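Local coordinates for protein arginase, mitochondrial (Medicago truncatula, PDB 6VSS) that hydrolyses L-arginine to urea and L-ornithine with a pair of manganese ions, and also converts agmatine to putrescine and urea, at residues S276-V281 and G322-V327; A82-R87 and Y313-D318; L216-I221 and Y235-H240. One frame throughout, in Å; residues are numbered along the deposited sequence.

Contact 1 (S276-V281 and G322-V327)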
ATOM      1  N   SER B 276       2.358  14.408   5.401  1.00 23.08           N
ATOM      2  CA  SER B 276       1.915  13.372   6.372  1.00 23.87           C
ATOM      3  C   SER B 276       0.378  13.399   6.472  1.00 24.42           C
ATOM      4  O   SER B 276      -0.218  12.402   6.946  1.00 24.83           O
ATOM      5  CB  SER B 276       2.504  13.617   7.718  1.00 23.69           C
ATOM      6  OG  SER B 276       2.156  14.934   8.183  1.00 23.94           O
ATOM      7  N   ILE B 277      -0.208  14.573   6.218  1.00 25.11           N
ATOM      8  CA  ILE B 277      -1.671  14.858   6.301  1.00 25.95           C
ATOM      9  C   ILE B 277      -2.314  14.669   4.913  1.00 24.43           C
ATOM     10  O   ILE B 277      -3.439  14.108   4.798  1.00 26.24           O
ATOM     11  CB  ILE B 277      -1.885  16.299   6.848  1.00 27.13           C
ATOM     12  CG1 ILE B 277      -1.181  16.579   8.180  1.00 29.25           C
ATOM     13  CG2 ILE B 277      -3.340  16.621   7.003  1.00 27.43           C
ATOM     14  CD1 ILE B 277      -1.378  15.478   9.169  1.00 31.08           C
ATOM     15  N   ALA B 278      -1.645  15.145   3.887  1.00 23.05           N
ATOM     16  CA  ALA B 278      -2.168  15.260   2.516  1.00 22.90           C
ATOM     17  C   ALA B 278      -1.220  14.570   1.549  1.00 22.51           C
ATOM     18  O   ALA B 278      -0.580  15.247   0.784  1.00 24.01           O
ATOM     19  CB  ALA B 278      -2.359  16.707   2.150  1.00 21.85           C
ATOM     20  N   PRO B 279      -1.046  13.242   1.603  1.00 22.42           N
ATOM     21  CA  PRO B 279      -0.148  12.577   0.688  1.00 21.96           C
ATOM     22  C   PRO B 279      -0.614  12.635  -0.774  1.00 21.54           C
ATOM     23  O   PRO B 279       0.183  12.584  -1.637  1.00 21.39           O
ATOM     24  CB  PRO B 279      -0.061  11.137   1.210  1.00 21.95           C
ATOM     25  CG  PRO B 279      -1.248  10.963   2.090  1.00 22.56           C
ATOM     26  CD  PRO B 279      -1.666  12.339   2.546  1.00 22.57           C
ATOM     27  N   GLY B 280      -1.913  12.788  -0.975  1.00 21.11           N
ATOM     28  CA  GLY B 280      -2.537  12.786  -2.300  1.00 21.63           C
ATOM     29  C   GLY B 280      -2.330  14.106  -3.006  1.00 21.23           C
ATOM     30  O   GLY B 280      -3.303  14.785  -3.198  1.00 21.23           O
ATOM     31  N   VAL B 281      -1.085  14.482  -3.323  1.00 21.64           N
ATOM     32  CA  VAL B 281      -0.777  15.717  -4.114  1.00 22.31           C
ATOM     33  C   VAL B 281       0.351  15.394  -5.090  1.00 23.15           C
ATOM     34  O   VAL B 281       1.102  14.446  -4.802  1.00 23.67           O
ATOM     35  CB  VAL B 281      -0.363  16.891  -3.195  1.00 22.17           C
ATOM     36  CG1 VAL B 281      -1.499  17.305  -2.270  1.00 23.18           C
ATOM     37  CG2 VAL B 281       0.870  16.602  -2.367  1.00 22.12           C
ATOM     38  N   GLY B 322      -7.961   6.571   0.749  1.00 29.41           N
ATOM     39  CA  GLY B 322      -8.461   7.859   0.235  1.00 28.03           C
ATOM     40  C   GLY B 322      -8.434   8.953   1.286  1.00 28.11           C
ATOM     41  O   GLY B 322      -9.294   9.796   1.241  1.00 27.99           O
ATOM     42  N   ILE B 323      -7.458   8.937   2.190  1.00 26.91           N
ATOM     43  CA  ILE B 323      -7.395   9.977   3.260  1.00 26.08           C
ATOM     44  C   ILE B 323      -7.401  11.393   2.656  1.00 24.33           C
ATOM     45  O   ILE B 323      -8.113  12.219   3.150  1.00 23.36           O
ATOM     46  CB  ILE B 323      -6.221   9.732   4.235  1.00 27.33           C
ATOM     47  CG1 ILE B 323      -6.324  10.587   5.495  1.00 28.96           C
ATOM     48  CG2 ILE B 323      -4.864   9.856   3.582  1.00 26.94           C
ATOM     49  CD1 ILE B 323      -7.684  10.608   6.121  1.00 30.27           C
ATOM     50  N   THR B 324      -6.671  11.628   1.590  1.00 22.64           N
ATOM     51  CA  THR B 324      -6.604  13.002   1.046  1.00 22.42           C
ATOM     52  C   THR B 324      -7.941  13.403   0.447  1.00 21.79           C
ATOM     53  O   THR B 324      -8.243  14.569   0.488  1.00 21.99           O
ATOM     54  CB  THR B 324      -5.453  13.232   0.081  1.00 22.10           C
ATOM     55  OG1 THR B 324      -4.345  12.640   0.714  1.00 22.13           O
ATOM     56  CG2 THR B 324      -5.146  14.679  -0.197  1.00 21.74           C
ATOM     57  N   ALA B 325      -8.741  12.492  -0.082  1.00 22.63           N
ATOM     58  CA  ALA B 325     -10.095  12.846  -0.566  1.00 22.57           C
ATOM     59  C   ALA B 325     -10.900  13.459   0.597  1.00 22.21           C
ATOM     60  O   ALA B 325     -11.568  14.505   0.424  1.00 21.13           O
ATOM     61  CB  ALA B 325     -10.784  11.641  -1.155  1.00 23.16           C
ATOM     62  N   LEU B 326     -10.813  12.803   1.760  1.00 22.49           N
ATOM     63  CA  LEU B 326     -11.486  13.254   3.006  1.00 23.80           C
ATOM     64  C   LEU B 326     -10.915  14.610   3.432  1.00 22.61           C
ATOM     65  O   LEU B 326     -11.715  15.494   3.775  1.00 21.20           O
ATOM     66  CB  LEU B 326     -11.264  12.200   4.095  1.00 26.45           C
ATOM     67  CG  LEU B 326     -12.253  11.039   4.081  1.00 30.07           C
ATOM     68  CD1 LEU B 326     -11.972  10.069   5.216  1.00 32.97           C
ATOM     69  CD2 LEU B 326     -13.682  11.551   4.159  1.00 31.81           C
ATOM     70  N   VAL B 327      -9.588  14.770   3.385  1.00 21.12           N
ATOM     71  CA  VAL B 327      -8.986  16.064   3.729  1.00 20.88           C
ATOM     72  C   VAL B 327      -9.550  17.166   2.777  1.00 20.81           C
ATOM     73  O   VAL B 327      -9.975  18.266   3.211  1.00 20.62           O
ATOM     74  CB  VAL B 327      -7.449  15.906   3.698  1.00 20.48           C
ATOM     75  CG1 VAL B 327      -6.754  17.232   3.609  1.00 20.29           C
ATOM     76  CG2 VAL B 327      -6.906  15.066   4.870  1.00 20.29           C
TER

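Contact 2 (A82-R87 and Y313-D318)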
ATOM      1  N   ALA B  82      -6.593  16.067 -12.285  1.00 23.96           N
ATOM      2  CA  ALA B  82      -7.730  16.098 -13.242  1.00 24.39           C
ATOM      3  C   ALA B  82      -8.870  15.186 -12.751  1.00 24.45           C
ATOM      4  O   ALA B  82     -10.031  15.486 -13.011  1.00 23.96           O
ATOM      5  CB  ALA B  82      -7.242  15.723 -14.623  1.00 25.89           C
ATOM      6  N   PHE B  83      -8.567  14.178 -11.920  1.00 24.30           N
ATOM      7  CA  PHE B  83      -9.546  13.154 -11.515  1.00 24.85           C
ATOM      8  C   PHE B  83     -10.180  13.564 -10.196  1.00 24.03           C
ATOM      9  O   PHE B  83     -11.076  12.847  -9.714  1.00 24.08           O
ATOM     10  CB  PHE B  83      -8.888  11.767 -11.422  1.00 26.54           C
ATOM     11  CG  PHE B  83      -8.265  11.304 -12.712  1.00 27.85           C
ATOM     12  CD1 PHE B  83      -9.036  11.067 -13.831  1.00 30.03           C
ATOM     13  CD2 PHE B  83      -6.897  11.174 -12.843  1.00 29.27           C
ATOM     14  CE1 PHE B  83      -8.455  10.696 -15.036  1.00 29.96           C
ATOM     15  CE2 PHE B  83      -6.319  10.728 -14.028  1.00 30.41           C
ATOM     16  CZ  PHE B  83      -7.094  10.521 -15.127  1.00 30.60           C
ATOM     17  N   ALA B  84      -9.710  14.662  -9.602  1.00 22.66           N
ATOM     18  CA  ALA B  84     -10.086  15.047  -8.228  1.00 21.86           C
ATOM     19  C   ALA B  84     -11.580  15.345  -8.021  1.00 21.73           C
ATOM     20  O   ALA B  84     -12.159  14.911  -7.017  1.00 20.84           O
ATOM     21  CB  ALA B  84      -9.191  16.162  -7.775  1.00 21.45           C
ATOM     22  N   PRO B  85     -12.286  16.177  -8.824  1.00 21.06           N
ATOM     23  CA  PRO B  85     -13.570  16.676  -8.353  1.00 21.19           C
ATOM     24  C   PRO B  85     -14.582  15.591  -7.932  1.00 21.27           C
ATOM     25  O   PRO B  85     -15.133  15.721  -6.848  1.00 20.81           O
ATOM     26  CB  PRO B  85     -14.016  17.607  -9.480  1.00 21.26           C
ATOM     27  CG  PRO B  85     -12.728  18.076 -10.114  1.00 21.24           C
ATOM     28  CD  PRO B  85     -11.852  16.838 -10.058  1.00 21.79           C
ATOM     29  N   PRO B  86     -14.867  14.518  -8.719  1.00 21.43           N
ATOM     30  CA  PRO B  86     -15.850  13.491  -8.353  1.00 22.27           C
ATOM     31  C   PRO B  86     -15.450  12.730  -7.083  1.00 22.39           C
ATOM     32  O   PRO B  86     -16.333  12.356  -6.321  1.00 23.19           O
ATOM     33  CB  PRO B  86     -15.842  12.486  -9.523  1.00 22.86           C
ATOM     34  CG  PRO B  86     -15.358  13.330 -10.683  1.00 23.34           C
ATOM     35  CD  PRO B  86     -14.342  14.275 -10.059  1.00 22.83           C
ATOM     36  N   ARG B  87     -14.152  12.589  -6.849  1.00 22.89           N
ATOM     37  CA  ARG B  87     -13.615  11.936  -5.615  0.50 23.93           C
ATOM     38  C   ARG B  87     -13.910  12.849  -4.421  1.00 23.71           C
ATOM     39  O   ARG B  87     -14.335  12.350  -3.416  1.00 22.10           O
ATOM     40  CB  ARG B  87     -12.130  11.589  -5.771  0.50 24.72           C
ATOM     41  CG  ARG B  87     -11.890  10.411  -6.703  0.50 26.21           C
ATOM     42  CD  ARG B  87     -12.357   9.105  -6.084  0.50 27.62           C
ATOM     43  NE  ARG B  87     -11.353   8.575  -5.157  0.50 29.42           N
ATOM     44  CZ  ARG B  87     -10.240   7.942  -5.570  0.50 30.62           C
ATOM     45  NH1 ARG B  87      -9.361   7.471  -4.696  0.50 30.56           N
ATOM     46  NH2 ARG B  87     -10.017   7.786  -6.870  0.50 31.14           N
ATOM     47  N   TYR B 313      -5.648  18.366  -5.182  1.00 22.28           N
ATOM     48  CA  TYR B 313      -5.888  16.970  -4.731  1.00 22.28           C
ATOM     49  C   TYR B 313      -5.604  16.061  -5.952  1.00 22.64           C
ATOM     50  O   TYR B 313      -6.166  16.304  -7.021  1.00 22.18           O
ATOM     51  CB  TYR B 313      -7.286  16.694  -4.165  1.00 22.26           C
ATOM     52  CG  TYR B 313      -7.542  15.226  -3.934  1.00 21.99           C
ATOM     53  CD1 TYR B 313      -6.593  14.420  -3.325  1.00 22.18           C
ATOM     54  CD2 TYR B 313      -8.732  14.616  -4.319  1.00 22.38           C
ATOM     55  CE1 TYR B 313      -6.828  13.066  -3.097  1.00 22.22           C
ATOM     56  CE2 TYR B 313      -8.955  13.255  -4.145  1.00 22.18           C
ATOM     57  CZ  TYR B 313      -8.016  12.481  -3.499  1.00 22.68           C
ATOM     58  OH  TYR B 313      -8.259  11.140  -3.254  1.00 23.22           O
ATOM     59  N   ASN B 314      -4.745  15.045  -5.769  1.00 22.97           N
ATOM     60  CA  ASN B 314      -4.356  14.054  -6.804  1.00 23.10           C
ATOM     61  C   ASN B 314      -4.711  12.676  -6.266  1.00 22.97           C
ATOM     62  O   ASN B 314      -3.937  12.043  -5.548  1.00 22.88           O
ATOM     63  CB  ASN B 314      -2.859  14.232  -7.104  1.00 23.25           C
ATOM     64  CG  ASN B 314      -2.398  13.371  -8.264  1.00 23.65           C
ATOM     65  OD1 ASN B 314      -3.066  12.390  -8.588  1.00 23.60           O
ATOM     66  ND2 ASN B 314      -1.275  13.743  -8.888  1.00 23.52           N
ATOM     67  N   PRO B 315      -5.866  12.115  -6.648  1.00 23.36           N
ATOM     68  CA  PRO B 315      -6.259  10.799  -6.169  1.00 24.06           C
ATOM     69  C   PRO B 315      -5.343   9.649  -6.615  1.00 25.02           C
ATOM     70  O   PRO B 315      -5.275   8.672  -5.947  1.00 25.15           O
ATOM     71  CB  PRO B 315      -7.673  10.584  -6.741  1.00 23.99           C
ATOM     72  CG  PRO B 315      -7.939  11.701  -7.692  1.00 23.64           C
ATOM     73  CD  PRO B 315      -6.850  12.731  -7.541  1.00 23.33           C
ATOM     74  N   GLN B 316      -4.602   9.816  -7.698  1.00 27.20           N
ATOM     75  CA  GLN B 316      -3.581   8.824  -8.138  1.00 28.30           C
ATOM     76  C   GLN B 316      -2.414   8.797  -7.166  1.00 27.32           C
ATOM     77  O   GLN B 316      -1.672   7.892  -7.313  1.00 27.48           O
ATOM     78  CB  GLN B 316      -2.960   9.142  -9.497  1.00 29.60           C
ATOM     79  CG  GLN B 316      -3.967   8.989 -10.612  1.00 31.82           C
ATOM     80  CD  GLN B 316      -3.423   9.156 -12.008  1.00 33.01           C
ATOM     81  OE1 GLN B 316      -3.363  10.260 -12.520  1.00 34.23           O
ATOM     82  NE2 GLN B 316      -3.147   8.045 -12.683  1.00 36.32           N
ATOM     83  N   ARG B 317      -2.236   9.778  -6.297  1.00 26.25           N
ATOM     84  CA  ARG B 317      -1.083   9.726  -5.366  1.00 27.76           C
ATOM     85  C   ARG B 317      -1.574   9.593  -3.924  1.00 27.06           C
ATOM     86  O   ARG B 317      -0.763   9.708  -3.027  1.00 26.89           O
ATOM     87  CB  ARG B 317      -0.162  10.920  -5.585  1.00 30.11           C
ATOM     88  CG  ARG B 317       0.240  11.083  -7.040  1.00 32.58           C
ATOM     89  CD  ARG B 317       1.673  11.396  -7.341  1.00 35.48           C
ATOM     90  NE  ARG B 317       2.200  12.279  -6.343  1.00 39.64           N
ATOM     91  CZ  ARG B 317       3.403  12.183  -5.827  1.00 39.92           C
ATOM     92  NH1 ARG B 317       4.235  11.245  -6.233  1.00 39.33           N
ATOM     93  NH2 ARG B 317       3.780  13.046  -4.917  1.00 44.04           N
ATOM     94  N   ASP B 318      -2.864   9.324  -3.749  1.00 25.49           N
ATOM     95  CA  ASP B 318      -3.484   9.203  -2.409  1.00 25.43           C
ATOM     96  C   ASP B 318      -3.178   7.822  -1.812  1.00 25.94           C
ATOM     97  O   ASP B 318      -2.707   6.949  -2.515  1.00 26.57           O
ATOM     98  CB  ASP B 318      -4.989   9.458  -2.492  1.00 25.49           C
ATOM     99  CG  ASP B 318      -5.647   9.955  -1.215  1.00 25.56           C
ATOM    100  OD1 ASP B 318      -5.000   9.926  -0.184  1.00 26.97           O
ATOM    101  OD2 ASP B 318      -6.785  10.316  -1.271  1.00 24.95           O
TER

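Contact 3 (L216-I221 and Y235-H240)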
ATOM      1  N   LEU B 216      -3.019  39.867  -1.710  1.00 33.37           N
ATOM      2  CA  LEU B 216      -2.845  38.417  -1.903  1.00 32.07           C
ATOM      3  C   LEU B 216      -2.101  37.947  -0.668  1.00 30.83           C
ATOM      4  O   LEU B 216      -0.921  38.252  -0.536  1.00 33.65           O
ATOM      5  CB  LEU B 216      -2.049  38.164  -3.174  1.00 31.93           C
ATOM      6  CG  LEU B 216      -1.492  36.749  -3.360  1.00 32.07           C
ATOM      7  CD1 LEU B 216      -2.559  35.686  -3.161  1.00 30.69           C
ATOM      8  CD2 LEU B 216      -0.867  36.651  -4.751  1.00 32.46           C
ATOM      9  N   VAL B 217      -2.779  37.283   0.224  1.00 29.54           N
ATOM     10  CA  VAL B 217      -2.167  36.832   1.500  1.00 29.54           C
ATOM     11  C   VAL B 217      -1.870  35.355   1.347  1.00 29.01           C
ATOM     12  O   VAL B 217      -2.836  34.634   1.141  1.00 29.30           O
ATOM     13  CB  VAL B 217      -3.121  37.102   2.658  1.00 28.78           C
ATOM     14  CG1 VAL B 217      -2.520  36.680   3.980  1.00 29.20           C
ATOM     15  CG2 VAL B 217      -3.534  38.555   2.659  1.00 29.21           C
ATOM     16  N   GLN B 218      -0.591  34.975   1.346  1.00 29.01           N
ATOM     17  CA  GLN B 218      -0.164  33.594   1.034  1.00 29.30           C
ATOM     18  C   GLN B 218       0.239  32.954   2.343  1.00 28.59           C
ATOM     19  O   GLN B 218       1.037  33.557   3.081  1.00 30.51           O
ATOM     20  CB  GLN B 218       0.997  33.574   0.039  1.00 29.37           C
ATOM     21  CG  GLN B 218       0.725  34.413  -1.206  1.00 29.58           C
ATOM     22  CD  GLN B 218       1.661  34.071  -2.349  1.00 29.10           C
ATOM     23  OE1 GLN B 218       2.887  34.193  -2.245  1.00 30.00           O
ATOM     24  NE2 GLN B 218       1.094  33.588  -3.439  1.00 27.86           N
ATOM     25  N   VAL B 219      -0.182  31.742   2.585  1.00 27.68           N
ATOM     26  CA  VAL B 219       0.120  31.030   3.858  1.00 27.48           C
ATOM     27  C   VAL B 219       0.539  29.591   3.554  1.00 27.13           C
ATOM     28  O   VAL B 219      -0.133  28.936   2.782  1.00 25.88           O
ATOM     29  CB  VAL B 219      -1.110  31.102   4.777  1.00 27.59           C
ATOM     30  CG1 VAL B 219      -0.906  30.357   6.090  1.00 28.28           C
ATOM     31  CG2 VAL B 219      -1.501  32.533   5.033  1.00 28.03           C
ATOM     32  N   GLY B 220       1.583  29.112   4.232  1.00 28.06           N
ATOM     33  CA  GLY B 220       2.169  27.762   4.105  1.00 27.83           C
ATOM     34  C   GLY B 220       3.366  27.699   3.162  1.00 26.90           C
ATOM     35  O   GLY B 220       3.865  26.600   2.916  1.00 25.72           O
ATOM     36  N   ILE B 221       3.866  28.851   2.731  1.00 26.33           N
ATOM     37  CA  ILE B 221       4.915  28.923   1.688  1.00 27.09           C
ATOM     38  C   ILE B 221       6.240  28.394   2.246  1.00 26.20           C
ATOM     39  O   ILE B 221       6.637  28.863   3.308  1.00 25.42           O
ATOM     40  CB  ILE B 221       5.040  30.370   1.172  1.00 27.43           C
ATOM     41  CG1 ILE B 221       3.712  30.879   0.637  1.00 26.44           C
ATOM     42  CG2 ILE B 221       6.153  30.445   0.146  1.00 28.55           C
ATOM     43  CD1 ILE B 221       3.287  30.240  -0.628  1.00 26.93           C
ATOM     44  N   TYR B 235       4.774  42.907  -6.785  1.00 45.53           N
ATOM     45  CA  TYR B 235       3.295  43.050  -6.731  1.00 44.66           C
ATOM     46  C   TYR B 235       2.849  43.318  -5.285  1.00 42.10           C
ATOM     47  O   TYR B 235       1.687  43.365  -5.077  1.00 43.90           O
ATOM     48  CB  TYR B 235       2.609  41.856  -7.410  1.00 47.00           C
ATOM     49  CG  TYR B 235       2.901  41.694  -8.894  1.00 48.55           C
ATOM     50  CD1 TYR B 235       2.268  42.459  -9.868  1.00 48.59           C
ATOM     51  CD2 TYR B 235       3.783  40.728  -9.331  1.00 49.31           C
ATOM     52  CE1 TYR B 235       2.543  42.296 -11.221  1.00 50.23           C
ATOM     53  CE2 TYR B 235       4.072  40.553 -10.673  1.00 51.49           C
ATOM     54  CZ  TYR B 235       3.454  41.334 -11.629  1.00 52.50           C
ATOM     55  OH  TYR B 235       3.784  41.101 -12.945  1.00 53.43           O
ATOM     56  N   GLY B 236       3.751  43.589  -4.341  1.00 40.91           N
ATOM     57  CA  GLY B 236       3.406  43.805  -2.924  1.00 40.36           C
ATOM     58  C   GLY B 236       2.579  42.643  -2.375  1.00 38.97           C
ATOM     59  O   GLY B 236       1.598  42.876  -1.640  1.00 40.39           O
ATOM     60  N   VAL B 237       2.963  41.422  -2.712  1.00 37.05           N
ATOM     61  CA  VAL B 237       2.302  40.186  -2.222  1.00 35.30           C
ATOM     62  C   VAL B 237       2.698  39.990  -0.776  1.00 34.11           C
ATOM     63  O   VAL B 237       3.879  40.134  -0.464  1.00 32.84           O
ATOM     64  CB  VAL B 237       2.709  38.951  -3.037  1.00 35.69           C
ATOM     65  CG1 VAL B 237       2.094  37.677  -2.440  1.00 35.00           C
ATOM     66  CG2 VAL B 237       2.342  39.098  -4.504  1.00 36.81           C
ATOM     67  N   GLU B 238       1.736  39.649   0.060  1.00 34.82           N
ATOM     68  CA  GLU B 238       1.979  39.358   1.487  1.00 35.42           C
ATOM     69  C   GLU B 238       2.293  37.875   1.637  1.00 36.19           C
ATOM     70  O   GLU B 238       1.422  37.128   2.115  1.00 37.59           O
ATOM     71  CB  GLU B 238       0.757  39.750   2.296  1.00 36.72           C
ATOM     72  CG  GLU B 238       0.672  41.235   2.513  1.00 38.62           C
ATOM     73  CD  GLU B 238      -0.706  41.610   2.952  1.00 39.31           C
ATOM     74  OE1 GLU B 238      -1.057  41.299   4.115  1.00 40.94           O
ATOM     75  OE2 GLU B 238      -1.435  42.128   2.101  1.00 40.73           O
ATOM     76  N   THR B 239       3.504  37.460   1.314  1.00 34.51           N
ATOM     77  CA  THR B 239       3.883  36.032   1.396  1.00 34.17           C
ATOM     78  C   THR B 239       4.254  35.679   2.833  1.00 33.89           C
ATOM     79  O   THR B 239       5.256  36.178   3.299  1.00 36.33           O
ATOM     80  CB  THR B 239       5.019  35.738   0.430  1.00 34.61           C
ATOM     81  OG1 THR B 239       4.531  36.098  -0.861  1.00 35.62           O
ATOM     82  CG2 THR B 239       5.481  34.299   0.468  1.00 35.02           C
ATOM     83  N   HIS B 240       3.556  34.759   3.480  1.00 32.24           N
ATOM     84  CA  HIS B 240       3.972  34.242   4.796  1.00 32.03           C
ATOM     85  C   HIS B 240       4.614  32.868   4.631  1.00 32.19           C
ATOM     86  O   HIS B 240       3.905  31.914   4.286  1.00 30.90           O
ATOM     87  CB  HIS B 240       2.784  34.249   5.759  1.00 33.91           C
ATOM     88  CG  HIS B 240       2.214  35.602   5.968  1.00 35.85           C
ATOM     89  ND1 HIS B 240       2.669  36.432   6.966  1.00 37.73           N
ATOM     90  CD2 HIS B 240       1.274  36.309   5.305  1.00 37.23           C
ATOM     91  CE1 HIS B 240       2.022  37.588   6.910  1.00 37.28           C
ATOM     92  NE2 HIS B 240       1.186  37.547   5.917  1.00 37.32           N
TER
HETATM   93  O   HOH W   1      -1.036  41.851  -0.917  1.00 34.16           O
HETATM   94  O   HOH W   2       3.045  30.389   6.471  1.00 36.81           O

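Contact 1 (S276-V281 and G322-V327)
The loop S276-V281 runs past the first turn of the helix that has G322 at its N-cap position, coming closest at A278 and T324, whose CA atoms are 5.2 Å apart; G280 centres an inverse gamma turn. T324 carries the contact. Its OG1 lies anti to the carbonyl carbon (chi1 -45°), which turns the hydroxyl to the loop, where it accepts the N-H of G280 at 3.0 Å from N to OG1 with a moderately bent N-H...O angle of 148°. The same oxygen is also hydrogen-bonded to D318 OD1, so two partners grip it. P279 and T324 run antiparallel alongside each other, with P279 CD 3.3 Å from T324 OG1; P279 CG meets I323 CG2 nearly perpendicularly at 4.1 Å. The methyl CG2 of T324 turns to the loop as well, 3.5 Å from G280 O and 4.2 Å from A278 CB. G280 has no CB, which lets T324 CB come within 3.8 Å of G280 CA. One turn on, V327 brings CG2 to 3.6 Å from I277 O. An alanine in place of T324 would remove the hydroxyl and the CG2 methyl, and with them the bonds to G280 N and D318 OD1; the loop would probably sit less firmly on the helix. A neighbouring subunit places P275 on I323 and P286 on V327. The contact ties the loop after strand 264-269, at whose end D269 and, just beyond, D271 bind manganese, to the start of helix 323-339, where A91 of helix 84-92 packs against A325 and L326.

Contact 2 (A82-R87 and Y313-D318)
No hydrogen bond crosses between A82-R87 and Y313-D318; apolar packing does most of the work. P315 is the wedge: its CG meets F83 CB at 3.8 Å, its CD lies against the backbone of A84, and its CB faces R87. Beside it, A84 CB lies 3.8 Å from Y313 CD2 and only 3.1 Å from Y313 O, a tight approach that helps bury a carbonyl with no polar partner in the model. Flat groups add oriented contacts. In one of its two modelled conformers, R87 bends at chi2 and chi3 so that one guanidinium face lies over P315 CB, 3.7 Å from NH2, while R87 CB touches the edge of the Y313 ring near CE2; guanidinium and ring planes stand 88° apart. Q316 OE1 meets the F83 ring edge in plane, 3.4 Å from CE2, with the amide 87° to the ring. Within Y313-D318, Y313 OH donates across 2.6 Å to D318 OD2, which receives it on its anti lone pair; OD2 also takes A325 N-H, and OD1 bonds T324 OG1. R87 also packs on Q316 of a neighbouring subunit, and Q316 on R87 of that subunit. Shape thus holds A82-R87, with P315 between F83 and R87 and the F83 and Y313 rings met at their edges; the opposite charges of R87 NH1 and D318 OD2, 5.1 Å apart, would probably attract without touching.

Contact 3 (L216-I221 and Y235-H240)
Q218 and T239 share a first torsion, each with its gamma group (CG, OG1) anti to the carbonyl carbon (chi1 -51° and -58°), so the two side chains run next to each other in the same direction, and T239 OG1 donates to Q218 OE1 at 2.9 Å from above the amide carbonyl plane. The other end of that amide, NE2, is bonded to H182 ND1 and P187 O, which holds the group's rotation. V237 CG1 packs on Q218 CD and, at 3.8 Å, on L216 CG. On the opposite face V217 lies beside E238 and H240; the carboxylate of E238 turns to R215, and H240 sets its ring edge toward Q218 O with ND1 bonded to D248. Between the backbones E238 N reaches L216 O (3.1 Å), Q218 N reaches E238 O (3.0 Å, nearly straight at 175°), and H240 N reaches Q218 O (2.8 Å). One water joins L216 N, G236 O and E238 OE2; another links G220 N to H240 O, where the first strand turns its corner. This parallel pairing closes the beta-alpha-beta crossover through helix 226-234, which ends in a Schellman motif at G236, and places 238-241 at the border of the arginase sheet within the chain.

Contacts 1 and 2 adjoin, centres about 10 Å apart, and interlock: D318 of contact 2 holds the helix start of contact 1, while R317 NE binds V281 O. Contact 1 fixes the loop after strand 264-269 against helix 323-339, and contact 2 the loop after strand 305-311 against helix 84-92. Contact 3 stands apart, its centre about 24 Å from contact 1 and 26 Å from contact 2. Buried contacts 1 and 3 differ in bonding: a single cross-bond amid packing joins loop to helix, whereas backbone bonds in series, with one side-chain bond beside them, join strands. Contact 2, partly buried, has no hydrogen bond across it. Other subunits touch contacts 1 and 2 but not contact 3.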